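Side-chain contact in oligopeptide ABC transporter, periplasmic oligopeptide-binding protein, putative (Thermotoga maritima MSB8, PDB 5IPW), which probably binds oligopeptides in the periplasm and passes them to an ABC transporter for uptake: residues 243-248 against 252-257. Sequence-based numbering, arbitrary orientation.
Sequences KPITDP and FYILER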
# COMPACT_ATOMS: atom_id res chain seq x y z
N LYS A 243 17.88 14.71 -4.40
CA LYS A 243 17.68 15.75 -3.37
C LYS A 243 17.16 17.03 -4.04
O LYS A 243 17.55 17.33 -5.18
CB LYS A 243 19.00 16.05 -2.65
CG LYS A 243 20.05 16.66 -3.58
CD LYS A 243 21.40 16.93 -2.94
CE LYS A 243 22.38 17.44 -4.00
NZ LYS A 243 23.77 17.62 -3.51
N PRO A 244 16.31 17.80 -3.35
CA PRO A 244 15.82 19.05 -3.95
C PRO A 244 16.88 20.14 -4.06
O PRO A 244 17.58 20.40 -3.09
CB PRO A 244 14.70 19.48 -3.01
CG PRO A 244 15.00 18.80 -1.72
CD PRO A 244 15.60 17.48 -2.10
N ILE A 245 17.00 20.75 -5.23
CA ILE A 245 17.87 21.92 -5.39
C ILE A 245 17.11 23.22 -5.73
O ILE A 245 17.74 24.27 -5.88
CB ILE A 245 19.00 21.67 -6.42
CG1 ILE A 245 18.44 21.25 -7.78
CG2 ILE A 245 19.95 20.61 -5.89
CD1 ILE A 245 19.46 21.34 -8.90
N THR A 246 15.78 23.17 -5.82
CA THR A 246 14.96 24.38 -6.00
C THR A 246 13.76 24.37 -5.06
O THR A 246 13.43 23.34 -4.47
CB THR A 246 14.46 24.57 -7.45
OG1 THR A 246 13.43 23.62 -7.76
CG2 THR A 246 15.60 24.46 -8.45
N ASP A 247 13.11 25.52 -4.95
CA ASP A 247 11.93 25.67 -4.09
C ASP A 247 10.74 25.02 -4.77
O ASP A 247 10.59 25.13 -5.99
CB ASP A 247 11.65 27.16 -3.85
CG ASP A 247 10.71 27.40 -2.69
OD1 ASP A 247 11.17 27.30 -1.53
OD2 ASP A 247 9.51 27.66 -2.93
N PRO A 248 9.86 24.35 -4.01
CA PRO A 248 8.68 23.74 -4.62
C PRO A 248 7.60 24.72 -5.11
O PRO A 248 6.70 24.31 -5.83
CB PRO A 248 8.12 22.84 -3.52
CG PRO A 248 8.64 23.42 -2.25
CD PRO A 248 9.96 24.04 -2.57
N PHE A 252 9.30 25.02 -11.73
CA PHE A 252 10.08 23.80 -11.87
C PHE A 252 10.76 23.41 -10.55
O PHE A 252 11.71 24.04 -10.11
CB PHE A 252 11.10 23.94 -13.01
CG PHE A 252 10.45 24.15 -14.34
CD1 PHE A 252 9.64 23.16 -14.89
CD2 PHE A 252 10.61 25.35 -15.03
CE1 PHE A 252 9.02 23.36 -16.11
CE2 PHE A 252 9.99 25.55 -16.26
CZ PHE A 252 9.19 24.55 -16.80
N TYR A 253 10.21 22.37 -9.91
CA TYR A 253 10.80 21.79 -8.71
C TYR A 253 11.80 20.72 -9.14
O TYR A 253 11.42 19.71 -9.73
CB TYR A 253 9.70 21.18 -7.84
CG TYR A 253 10.19 20.57 -6.55
CD1 TYR A 253 10.99 21.29 -5.67
CD2 TYR A 253 9.82 19.27 -6.19
CE1 TYR A 253 11.42 20.73 -4.48
CE2 TYR A 253 10.25 18.71 -5.00
CZ TYR A 253 11.05 19.44 -4.15
OH TYR A 253 11.48 18.87 -2.97
N ILE A 254 13.08 20.95 -8.86
CA ILE A 254 14.14 20.10 -9.39
C ILE A 254 14.85 19.29 -8.31
O ILE A 254 15.28 19.83 -7.29
CB ILE A 254 15.19 20.92 -10.17
CG1 ILE A 254 14.50 21.68 -11.32
CG2 ILE A 254 16.28 19.99 -10.71
CD1 ILE A 254 15.41 22.57 -12.14
N LEU A 255 14.95 17.98 -8.56
CA LEU A 255 15.77 17.09 -7.74
C LEU A 255 17.05 16.74 -8.48
O LEU A 255 17.03 16.47 -9.67
CB LEU A 255 15.03 15.81 -7.39
CG LEU A 255 13.61 15.96 -6.85
CD1 LEU A 255 12.89 14.64 -6.92
CD2 LEU A 255 13.60 16.48 -5.42
N GLU A 256 18.17 16.77 -7.77
CA GLU A 256 19.47 16.43 -8.33
C GLU A 256 19.96 15.14 -7.69
O GLU A 256 19.65 14.83 -6.53
CB GLU A 256 20.46 17.57 -8.08
CG GLU A 256 21.82 17.39 -8.73
CD GLU A 256 22.75 18.57 -8.48
OE1 GLU A 256 23.21 19.17 -9.47
OE2 GLU A 256 23.01 18.90 -7.31
N ARG A 257 20.74 14.38 -8.45
CA ARG A 257 21.29 13.14 -7.95
C ARG A 257 22.09 13.37 -6.67
O ARG A 257 22.82 14.35 -6.55
CB ARG A 257 22.17 12.49 -9.00
CG ARG A 257 23.40 13.28 -9.41
CD ARG A 257 24.09 12.58 -10.57
NE ARG A 257 24.13 11.16 -10.28
CZ ARG A 257 23.68 10.18 -11.05
NH1 ARG A 257 23.19 10.39 -12.27
NH2 ARG A 257 23.76 8.94 -10.60
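Thr-246 OG1 makes two hydrogen bonds with the facing strand. It donates to Phe-252 O at 2.9 Å, in the carbonyl plane on a lone pair, and accepts the N-H of Ile-254. With chi1 at 72°, OG1 is tucked over the backbone, flanked by N and C, and faces the strand. CG2 rests against Ile-254 CB, the side chains crossing at a slant. A valine here would probably leave Phe-252 O and the N-H of Ile-254 without their shared partner.

The Tyr-253 side chain leans across 243-248, obliquely past Pro-248, then side by side with Pro-244. Beyond CB, CG of Tyr-253 is first to meet 243-248, 4.0 Å from Pro-248 CA. The CD1-CE1 edge meets Thr-246 O, with CE1 at 3.3 Å. Pro-248 CB lies over one face in a CH-pi contact, 4.2 Å from the centroid. CZ and OH reach Pro-244 CB, 3.3 Å from OH, and OH hydrogen-bonds Leu-231 O. Trp-67 stacks on the ring.

Ile-245 N donates a hydrogen bond to Ile-254 O, and Lys-243 and Glu-256 form a hydrogen-bonded pair. This is an antiparallel beta hairpin, its strand 242-244 edging a mixed sheet in this family 5 solute-binding protein.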